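Local coordinates for protein beta-galactosidase (Trichoderma reesei, PDB 3OG2) that probably hydrolyses terminal non-reducing beta-D-galactose residues of beta-D-galactosides, as a glycoprotein of glycoside hydrolase family 35, at residues Phe836-Glu848 with Arg918-Lys930. Sequence-based numbering, arbitrary orientation.
Sequences FRGPLNEGGLFFE and RALLYVNGFQYGK
Arg837 lies across the Phe926 ring and illustrates how one extended side chain can serve a beta hairpin twice: its CD stands over the ring centre in a CH-pi contact, 3.8 Å from the centroid, while its guanidinium, inclined 63° to the ring, reaches the type I' turn from Val923 to Phe926. There NH2 donates to Asn924 O (2.9 Å), with a weaker bond from NE, and NH1 is held by a salt bridge to Asp834. Replacing Arg837 by an alanine is likely to bare this face of Phe926 and deprive Asn924 O of its guanidinium donor and Asp834 of its charged mate. A chi1 of -174°, with CG anti to the backbone N, swings the Asn841 amide over to the hairpin backbone, where OD1 takes a nearly straight bond from Gln927 N (2.9 Å) on a lone pair and ND2 donates to Gly925 O (2.9 Å). Tyr922 OH gives a very short bond to Glu848 OE2 (2.5 Å), which approaches in the tyrosine ring plane; Gly843 N and a water bridging Asn841 O and Gln927 NE2 donate to the same oxygen. The Phe847 and Tyr922 rings stand perpendicular in an oblique pair, CE1 to CE2 3.6 Å, with Leu920 CD1 at the phenylalanine's edge. Loop and helix 846-850 thus cover the edge hairpin 917-932 of a five-stranded antiparallel sheet in a second all-beta domain; Leu921 and Val923 pack behind it on strands 900-908 and 940-943, and strand 953-962 pairs with 917-923.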
# COMPACT_ATOMS: atom_id res chain seq x y z
N PHE A 836 -14.01 -18.02 7.43
CA PHE A 836 -12.76 -18.02 6.68
C PHE A 836 -12.53 -16.68 5.97
O PHE A 836 -11.39 -16.23 5.95
CB PHE A 836 -12.83 -19.15 5.65
CG PHE A 836 -11.48 -19.42 5.02
CD1 PHE A 836 -11.04 -18.71 3.90
CD2 PHE A 836 -10.63 -20.41 5.55
CE1 PHE A 836 -9.83 -18.94 3.29
CE2 PHE A 836 -9.42 -20.65 4.89
CZ PHE A 836 -9.00 -19.95 3.75
N ARG A 837 -13.55 -16.13 5.35
CA ARG A 837 -13.37 -14.90 4.54
C ARG A 837 -13.64 -13.64 5.35
O ARG A 837 -13.36 -12.55 4.82
CB ARG A 837 -14.23 -14.96 3.27
CG ARG A 837 -13.87 -16.19 2.41
CD ARG A 837 -14.58 -16.14 1.07
NE ARG A 837 -14.32 -17.33 0.22
CZ ARG A 837 -14.81 -18.54 0.46
NH1 ARG A 837 -15.57 -18.85 1.50
NH2 ARG A 837 -14.52 -19.52 -0.38
N GLY A 838 -14.12 -13.75 6.58
CA GLY A 838 -14.15 -12.62 7.48
C GLY A 838 -15.47 -11.89 7.49
O GLY A 838 -16.41 -12.19 6.75
N PRO A 839 -15.53 -10.90 8.38
CA PRO A 839 -16.80 -10.28 8.74
C PRO A 839 -17.34 -9.30 7.69
O PRO A 839 -18.50 -8.92 7.84
CB PRO A 839 -16.49 -9.50 10.05
CG PRO A 839 -14.99 -9.26 9.99
CD PRO A 839 -14.40 -10.45 9.26
N LEU A 840 -16.56 -8.85 6.72
CA LEU A 840 -17.00 -7.78 5.82
C LEU A 840 -17.23 -8.29 4.39
O LEU A 840 -17.88 -7.59 3.61
CB LEU A 840 -15.97 -6.65 5.78
CG LEU A 840 -15.61 -6.08 7.17
CD1 LEU A 840 -14.65 -4.92 7.01
CD2 LEU A 840 -16.87 -5.64 7.92
N ASN A 841 -16.77 -9.51 4.07
CA ASN A 841 -16.79 -9.96 2.68
C ASN A 841 -18.16 -9.93 2.02
O ASN A 841 -18.26 -9.54 0.85
CB ASN A 841 -16.16 -11.39 2.65
CG ASN A 841 -16.01 -11.91 1.22
OD1 ASN A 841 -15.27 -11.29 0.44
ND2 ASN A 841 -16.67 -13.01 0.90
N GLU A 842 -19.18 -10.38 2.77
CA GLU A 842 -20.53 -10.42 2.25
C GLU A 842 -21.39 -9.24 2.66
O GLU A 842 -21.36 -8.88 3.85
CB GLU A 842 -21.38 -11.52 2.90
CG GLU A 842 -20.83 -12.84 2.70
CD GLU A 842 -21.57 -13.99 3.37
OE1 GLU A 842 -22.69 -13.99 3.98
OE2 GLU A 842 -20.89 -15.02 3.21
N GLY A 843 -22.17 -8.73 1.74
CA GLY A 843 -23.26 -7.83 2.12
C GLY A 843 -24.57 -8.58 2.25
O GLY A 843 -24.58 -9.83 2.43
N GLY A 844 -25.68 -7.83 2.13
CA GLY A 844 -27.00 -8.36 2.44
C GLY A 844 -27.80 -8.79 1.20
O GLY A 844 -28.98 -9.09 1.41
N LEU A 845 -27.25 -8.74 -0.02
CA LEU A 845 -28.08 -9.14 -1.13
C LEU A 845 -28.44 -10.64 -1.04
O LEU A 845 -27.68 -11.43 -0.49
CB LEU A 845 -27.33 -8.90 -2.45
CG LEU A 845 -27.19 -7.41 -2.84
CD1 LEU A 845 -26.23 -7.26 -4.00
CD2 LEU A 845 -28.54 -6.78 -3.16
N PHE A 846 -29.61 -11.01 -1.59
CA PHE A 846 -30.09 -12.37 -1.45
C PHE A 846 -29.04 -13.39 -1.83
O PHE A 846 -28.82 -14.37 -1.09
CB PHE A 846 -31.34 -12.55 -2.33
CG PHE A 846 -31.78 -13.98 -2.51
CD1 PHE A 846 -32.54 -14.56 -1.48
CD2 PHE A 846 -31.47 -14.68 -3.66
CE1 PHE A 846 -32.94 -15.88 -1.65
CE2 PHE A 846 -31.87 -16.00 -3.83
CZ PHE A 846 -32.62 -16.59 -2.80
N PHE A 847 -28.36 -13.22 -2.96
CA PHE A 847 -27.40 -14.30 -3.34
C PHE A 847 -26.29 -14.45 -2.30
O PHE A 847 -25.80 -15.58 -2.06
CB PHE A 847 -26.80 -14.10 -4.73
CG PHE A 847 -25.75 -12.99 -4.81
CD1 PHE A 847 -24.42 -13.32 -4.73
CD2 PHE A 847 -26.09 -11.66 -4.95
CE1 PHE A 847 -23.39 -12.39 -4.79
CE2 PHE A 847 -25.09 -10.68 -5.02
CZ PHE A 847 -23.75 -11.05 -4.92
N GLU A 848 -25.85 -13.33 -1.68
CA GLU A 848 -24.80 -13.40 -0.64
C GLU A 848 -25.32 -14.10 0.61
O GLU A 848 -24.62 -14.92 1.21
CB GLU A 848 -24.35 -11.95 -0.29
CG GLU A 848 -23.78 -11.20 -1.48
CD GLU A 848 -23.37 -9.78 -1.10
OE1 GLU A 848 -24.27 -8.90 -0.87
OE2 GLU A 848 -22.13 -9.54 -1.06
N ARG A 918 -24.70 -1.27 -11.10
CA ARG A 918 -23.64 -1.56 -10.13
C ARG A 918 -23.38 -3.05 -10.21
O ARG A 918 -24.34 -3.82 -10.42
CB ARG A 918 -24.05 -1.16 -8.70
CG ARG A 918 -24.42 0.33 -8.71
CD ARG A 918 -24.97 0.79 -7.38
NE ARG A 918 -24.03 0.83 -6.24
CZ ARG A 918 -23.34 1.89 -5.88
NH1 ARG A 918 -23.42 3.02 -6.60
NH2 ARG A 918 -22.55 1.82 -4.82
N ALA A 919 -22.15 -3.48 -10.11
CA ALA A 919 -21.87 -4.92 -10.15
C ALA A 919 -20.89 -5.24 -9.03
O ALA A 919 -20.09 -4.39 -8.57
CB ALA A 919 -21.23 -5.31 -11.49
N LEU A 920 -20.97 -6.45 -8.55
CA LEU A 920 -20.02 -7.02 -7.60
C LEU A 920 -19.33 -8.21 -8.29
O LEU A 920 -20.01 -9.01 -8.92
CB LEU A 920 -20.70 -7.50 -6.34
CG LEU A 920 -21.46 -6.44 -5.56
CD1 LEU A 920 -22.30 -7.10 -4.48
CD2 LEU A 920 -20.44 -5.50 -4.90
N LEU A 921 -18.02 -8.28 -8.11
CA LEU A 921 -17.21 -9.36 -8.68
C LEU A 921 -16.80 -10.32 -7.55
O LEU A 921 -16.23 -9.84 -6.56
CB LEU A 921 -15.97 -8.77 -9.36
CG LEU A 921 -14.96 -9.80 -9.86
CD1 LEU A 921 -15.51 -10.63 -11.04
CD2 LEU A 921 -13.70 -9.05 -10.30
N TYR A 922 -17.04 -11.60 -7.68
CA TYR A 922 -16.60 -12.60 -6.74
C TYR A 922 -15.70 -13.58 -7.44
O TYR A 922 -15.95 -13.96 -8.59
CB TYR A 922 -17.80 -13.31 -6.18
CG TYR A 922 -18.52 -12.57 -5.09
CD1 TYR A 922 -18.12 -12.88 -3.79
CD2 TYR A 922 -19.57 -11.68 -5.22
CE1 TYR A 922 -18.62 -12.37 -2.62
CE2 TYR A 922 -20.10 -11.13 -4.00
CZ TYR A 922 -19.64 -11.45 -2.76
OH TYR A 922 -20.18 -10.95 -1.57
N VAL A 923 -14.65 -13.95 -6.76
CA VAL A 923 -13.74 -15.01 -7.25
C VAL A 923 -13.55 -16.02 -6.13
O VAL A 923 -12.99 -15.67 -5.08
CB VAL A 923 -12.42 -14.45 -7.72
CG1 VAL A 923 -11.52 -15.63 -8.14
CG2 VAL A 923 -12.65 -13.45 -8.86
N ASN A 924 -13.97 -17.25 -6.29
CA ASN A 924 -13.89 -18.30 -5.31
C ASN A 924 -14.37 -17.83 -3.95
O ASN A 924 -13.82 -18.15 -2.89
CB ASN A 924 -12.44 -18.84 -5.23
CG ASN A 924 -12.08 -19.52 -6.54
OD1 ASN A 924 -12.93 -20.18 -7.15
ND2 ASN A 924 -10.85 -19.39 -6.99
N GLY A 925 -15.47 -17.09 -4.02
CA GLY A 925 -16.18 -16.66 -2.82
C GLY A 925 -15.68 -15.33 -2.24
O GLY A 925 -16.37 -14.77 -1.37
N PHE A 926 -14.51 -14.86 -2.67
CA PHE A 926 -13.99 -13.56 -2.22
C PHE A 926 -14.53 -12.43 -3.08
O PHE A 926 -14.42 -12.50 -4.31
CB PHE A 926 -12.47 -13.56 -2.35
CG PHE A 926 -11.78 -14.46 -1.31
CD1 PHE A 926 -11.58 -15.81 -1.52
CD2 PHE A 926 -11.35 -13.85 -0.11
CE1 PHE A 926 -10.94 -16.60 -0.55
CE2 PHE A 926 -10.70 -14.63 0.83
CZ PHE A 926 -10.51 -15.97 0.62
N GLN A 927 -15.06 -11.41 -2.42
CA GLN A 927 -15.51 -10.25 -3.25
C GLN A 927 -14.29 -9.43 -3.60
O GLN A 927 -13.52 -9.03 -2.73
CB GLN A 927 -16.56 -9.46 -2.49
CG GLN A 927 -17.32 -8.48 -3.40
CD GLN A 927 -16.82 -7.08 -3.11
OE1 GLN A 927 -15.78 -6.66 -3.62
NE2 GLN A 927 -17.57 -6.35 -2.28
N TYR A 928 -14.05 -9.26 -4.89
CA TYR A 928 -12.86 -8.63 -5.43
C TYR A 928 -13.21 -7.47 -6.35
O TYR A 928 -12.42 -7.10 -7.23
CB TYR A 928 -11.92 -9.68 -6.11
CG TYR A 928 -10.68 -9.88 -5.24
CD1 TYR A 928 -9.59 -9.07 -5.38
CD2 TYR A 928 -10.66 -10.91 -4.28
CE1 TYR A 928 -8.46 -9.29 -4.56
CE2 TYR A 928 -9.55 -11.13 -3.44
CZ TYR A 928 -8.45 -10.30 -3.61
OH TYR A 928 -7.37 -10.51 -2.78
N GLY A 929 -14.39 -6.89 -6.16
CA GLY A 929 -14.63 -5.68 -6.97
C GLY A 929 -16.06 -5.16 -6.78
O GLY A 929 -17.05 -5.94 -6.76
N LYS A 930 -16.15 -3.86 -6.64
CA LYS A 930 -17.38 -3.14 -6.71
C LYS A 930 -17.20 -2.20 -7.90
O LYS A 930 -16.38 -1.33 -7.94
CB LYS A 930 -17.60 -2.34 -5.39
CG LYS A 930 -18.91 -1.57 -5.43
CD LYS A 930 -19.38 -1.14 -4.03
CE LYS A 930 -20.17 -2.23 -3.32
NZ LYS A 930 -20.75 -1.80 -2.01
O HOH W 1 -19.75 -8.01 -0.96